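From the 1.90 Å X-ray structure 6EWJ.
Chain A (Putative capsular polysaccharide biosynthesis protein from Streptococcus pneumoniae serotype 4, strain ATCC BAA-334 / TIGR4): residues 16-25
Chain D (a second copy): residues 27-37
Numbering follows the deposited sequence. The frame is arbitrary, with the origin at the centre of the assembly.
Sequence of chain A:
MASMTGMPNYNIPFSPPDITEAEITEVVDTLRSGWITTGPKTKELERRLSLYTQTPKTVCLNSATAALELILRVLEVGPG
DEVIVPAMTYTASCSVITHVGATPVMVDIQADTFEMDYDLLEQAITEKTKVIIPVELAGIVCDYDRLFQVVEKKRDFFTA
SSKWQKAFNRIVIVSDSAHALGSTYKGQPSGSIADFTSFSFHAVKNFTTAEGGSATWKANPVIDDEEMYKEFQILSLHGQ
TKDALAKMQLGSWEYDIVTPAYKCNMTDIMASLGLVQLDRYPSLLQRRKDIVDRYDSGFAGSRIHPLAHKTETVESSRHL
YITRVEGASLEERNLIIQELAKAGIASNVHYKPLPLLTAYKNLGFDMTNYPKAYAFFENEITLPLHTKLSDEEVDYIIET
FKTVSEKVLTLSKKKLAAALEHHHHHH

Chain A (16-25) PPDITEAEIT
Chain D, residues 27-37: VVDTLRSGWIT

Two copies of one protein meet here in a compact, largely apolar contact, with one salt bridge, whose hydrogen bond is weak, at its margin, that buries 433 Å² between the two stretches. Chain A runs as an extended segment from A:Pro16 to A:Thr20 (phi/psi -72/155, -77/149, -111/88, -117/133, -115/176) and then turns into a helix from A:Glu21 (-57/-28), with A:Ala22 to A:Thr25 near -62/-44. Chain D enters in a helix already under way; D:Val27 to D:Thr30 lie near -60/-45, D:Leu31 at -66/-19 and D:Arg32 at -88/-10, followed by D:Ser33 (-90/175), D:Gly34 (-69/-9), D:Trp35 (-126/98), D:Ile36 (-105/-25) and D:Thr37 (-94/-152). The two stretches run in opposite directions where they pair: A:Ile24 CA lies 5.9 Å from D:Val28 CA, and A:Ile19 CA 6.7 Å from D:Leu31 CA.

A:Ile24 (m, t) points toward chain D and packs on D:Val28, D:Leu31 and D:Arg32: CG2 lies 3.6 Å from D:Val28 CB, CG1 3.8 Å from D:Leu31 CB, and CD1 3.8 Å from D:Arg32 CG. D:Val28 is modelled only to CB. D:Leu31 (m, t) also faces A:Ile19 (m, m), whose CG2 is 4.2 Å from D:Leu31 CB. D:Ile36 (p, t) brings CD1 to 4.3 Å from A:Ile19 CD1 and 3.9 Å from A:Pro17 CB. These carbon pairs are in van der Waals packing, which shields apolar surface from water. Two carbons, A:Ile19 CB at 3.5 Å from D:Leu31 O and A:Pro17 CD (ring C-gamma endo) at 3.8 Å from D:Gly34 O, meet carbonyl oxygens as plain packing contacts.

The polar link joins A:Glu21 (m, m, chi3 -37°) to D:Arg32 (m, t, t, chi4 89°). Both CA-to-CB bonds point sideways, but the side-chain ends come nearer; D:Arg32 NE donates a weak hydrogen bond to A:Glu21 OE2 at 3.3 Å and 162°, and the opposite charges make the same pair a salt bridge. The carboxylate oxygen sits at the guanidinium edge, near its plane, while A:Ile24 CD1 lies over one face.

Local bonds accompany both backbone paths. A:Thr20 (p) caps the chain A helix, its OG1 accepting weakly from A:Ala22 N at 3.4 Å. A:Glu23 (m, p, chi3 -3°) folds back so that OE1 accepts from A:Thr20 N at 2.8 Å and A:Thr20 OG1 at 2.6 Å. In chain D, D:Ser33 OG (p) donates to D:Thr30 O at 2.7 Å and accepts from D:Trp35 N at 2.9 Å, while D:Trp35 (m, chi2 -96°) points away from chain A.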

# COMPACT_ATOMS: atom_id res chain seq x y z
N PRO A 16 11.56 15.35 -13.54
CA PRO A 16 10.97 14.39 -14.49
C PRO A 16 11.66 13.06 -14.32
O PRO A 16 12.80 13.04 -13.88
CB PRO A 16 11.31 14.99 -15.86
CG PRO A 16 12.62 15.70 -15.63
CD PRO A 16 12.56 16.21 -14.19
N PRO A 17 10.98 11.97 -14.69
CA PRO A 17 11.57 10.66 -14.55
C PRO A 17 12.59 10.39 -15.65
O PRO A 17 12.45 10.91 -16.76
CB PRO A 17 10.34 9.73 -14.68
CG PRO A 17 9.48 10.42 -15.66
CD PRO A 17 9.64 11.89 -15.32
N ASP A 18 13.61 9.61 -15.33
CA ASP A 18 14.63 9.20 -16.29
C ASP A 18 14.45 7.71 -16.56
O ASP A 18 15.00 6.88 -15.84
CB ASP A 18 16.03 9.50 -15.74
CG ASP A 18 17.14 9.38 -16.80
OD1 ASP A 18 16.96 8.60 -17.79
OD2 ASP A 18 18.18 10.05 -16.63
N ILE A 19 13.61 7.40 -17.54
CA ILE A 19 13.29 6.02 -17.89
C ILE A 19 13.77 5.80 -19.32
O ILE A 19 13.48 6.62 -20.19
CB ILE A 19 11.76 5.76 -17.82
CG1 ILE A 19 11.16 6.20 -16.47
CG2 ILE A 19 11.44 4.32 -18.15
CD1 ILE A 19 11.70 5.46 -15.25
N THR A 20 14.47 4.69 -19.56
CA THR A 20 15.00 4.35 -20.88
C THR A 20 14.32 3.08 -21.39
O THR A 20 13.56 2.42 -20.65
CB THR A 20 16.52 4.12 -20.86
OG1 THR A 20 16.82 2.95 -20.09
CG2 THR A 20 17.26 5.33 -20.29
N GLU A 21 14.63 2.70 -22.62
CA GLU A 21 14.11 1.45 -23.16
C GLU A 21 14.44 0.19 -22.34
O GLU A 21 13.69 -0.79 -22.41
CB GLU A 21 14.53 1.27 -24.63
CG GLU A 21 13.89 2.29 -25.59
CD GLU A 21 12.37 2.21 -25.68
OE1 GLU A 21 11.81 1.07 -25.65
OE2 GLU A 21 11.73 3.28 -25.74
N ALA A 22 15.55 0.18 -21.61
CA ALA A 22 15.92 -0.98 -20.79
C ALA A 22 14.88 -1.24 -19.70
O ALA A 22 14.51 -2.36 -19.45
CB ALA A 22 17.31 -0.83 -20.18
N GLU A 23 14.41 -0.18 -19.04
CA GLU A 23 13.33 -0.30 -18.07
C GLU A 23 12.10 -0.88 -18.73
O GLU A 23 11.46 -1.77 -18.18
CB GLU A 23 12.96 1.04 -17.43
CG GLU A 23 13.91 1.52 -16.31
CD GLU A 23 15.13 2.30 -16.82
OE1 GLU A 23 15.29 2.44 -18.05
OE2 GLU A 23 15.89 2.81 -15.97
N ILE A 24 11.76 -0.34 -19.89
CA ILE A 24 10.53 -0.74 -20.56
C ILE A 24 10.58 -2.23 -20.93
O ILE A 24 9.63 -2.96 -20.65
CB ILE A 24 10.24 0.15 -21.77
CG1 ILE A 24 10.07 1.62 -21.31
CG2 ILE A 24 8.99 -0.34 -22.49
CD1 ILE A 24 10.09 2.63 -22.44
N THR A 25 11.72 -2.68 -21.46
CA THR A 25 11.89 -4.09 -21.82
C THR A 25 11.79 -5.01 -20.62
O THR A 25 11.18 -6.06 -20.70
CB THR A 25 13.19 -4.32 -22.56
N VAL D 27 1.33 0.21 -21.05
CA VAL D 27 2.27 0.44 -19.94
C VAL D 27 3.52 1.10 -20.49
O VAL D 27 4.05 2.03 -19.88
CB VAL D 27 2.61 -0.88 -19.19
CG1 VAL D 27 3.86 -0.76 -18.33
CG2 VAL D 27 1.44 -1.26 -18.29
N VAL D 28 4.05 0.58 -21.61
CA VAL D 28 5.23 1.19 -22.26
C VAL D 28 5.01 2.68 -22.57
O VAL D 28 5.90 3.51 -22.35
CB VAL D 28 5.62 0.43 -23.52
N ASP D 29 3.83 3.00 -23.07
CA ASP D 29 3.43 4.37 -23.35
C ASP D 29 3.53 5.26 -22.10
O ASP D 29 4.04 6.36 -22.16
CB ASP D 29 1.99 4.41 -23.92
CG ASP D 29 1.46 5.79 -24.05
OD1 ASP D 29 0.81 6.31 -23.13
OD2 ASP D 29 1.73 6.42 -25.07
N THR D 30 3.04 4.75 -20.99
CA THR D 30 3.15 5.46 -19.71
C THR D 30 4.63 5.70 -19.31
O THR D 30 5.00 6.79 -18.89
CB THR D 30 2.35 4.76 -18.60
OG1 THR D 30 1.01 5.24 -18.62
CG2 THR D 30 2.91 5.02 -17.20
N LEU D 31 5.44 4.65 -19.46
CA LEU D 31 6.87 4.73 -19.13
C LEU D 31 7.69 5.66 -20.00
O LEU D 31 8.80 6.05 -19.59
CB LEU D 31 7.50 3.34 -19.11
CG LEU D 31 7.01 2.43 -17.99
CD1 LEU D 31 7.62 1.04 -18.11
CD2 LEU D 31 7.30 3.00 -16.60
N ARG D 32 7.17 6.01 -21.18
CA ARG D 32 7.75 7.05 -22.03
C ARG D 32 7.24 8.45 -21.73
O ARG D 32 7.75 9.41 -22.29
CB ARG D 32 7.49 6.74 -23.51
CG ARG D 32 8.27 5.56 -23.99
CD ARG D 32 8.22 5.41 -25.51
NE ARG D 32 8.51 4.02 -25.87
CZ ARG D 32 7.62 3.04 -26.00
NH1 ARG D 32 6.31 3.25 -25.80
NH2 ARG D 32 8.04 1.82 -26.30
N SER D 33 6.21 8.57 -20.91
CA SER D 33 5.52 9.84 -20.67
C SER D 33 6.16 10.58 -19.50
O SER D 33 7.01 10.05 -18.78
CB SER D 33 4.04 9.59 -20.38
OG SER D 33 3.84 9.20 -19.02
N GLY D 34 5.70 11.79 -19.24
CA GLY D 34 6.08 12.49 -17.99
C GLY D 34 5.52 11.90 -16.70
O GLY D 34 5.90 12.34 -15.60
N TRP D 35 4.59 10.94 -16.80
CA TRP D 35 3.72 10.57 -15.68
C TRP D 35 3.78 9.11 -15.41
O TRP D 35 3.13 8.35 -16.07
CB TRP D 35 2.27 10.99 -15.98
CG TRP D 35 2.14 12.49 -16.02
CD1 TRP D 35 1.73 13.30 -14.99
CD2 TRP D 35 2.47 13.37 -17.12
NE1 TRP D 35 1.76 14.61 -15.39
CE2 TRP D 35 2.21 14.68 -16.68
CE3 TRP D 35 2.94 13.16 -18.42
CZ2 TRP D 35 2.42 15.81 -17.52
CZ3 TRP D 35 3.15 14.29 -19.27
CH2 TRP D 35 2.89 15.59 -18.80
N ILE D 36 4.58 8.70 -14.43
CA ILE D 36 4.68 7.27 -14.10
C ILE D 36 3.96 6.86 -12.82
O ILE D 36 3.67 5.68 -12.66
CB ILE D 36 6.14 6.72 -14.11
CG1 ILE D 36 7.05 7.52 -13.14
CG2 ILE D 36 6.68 6.74 -15.53
CD1 ILE D 36 8.40 6.86 -12.92
N THR D 37 3.75 7.79 -11.89
CA THR D 37 2.86 7.54 -10.78
C THR D 37 1.48 8.09 -11.17
O THR D 37 1.15 8.10 -12.36
CB THR D 37 3.42 8.06 -9.41
OG1 THR D 37 2.56 7.61 -8.35
CG2 THR D 37 3.58 9.56 -9.36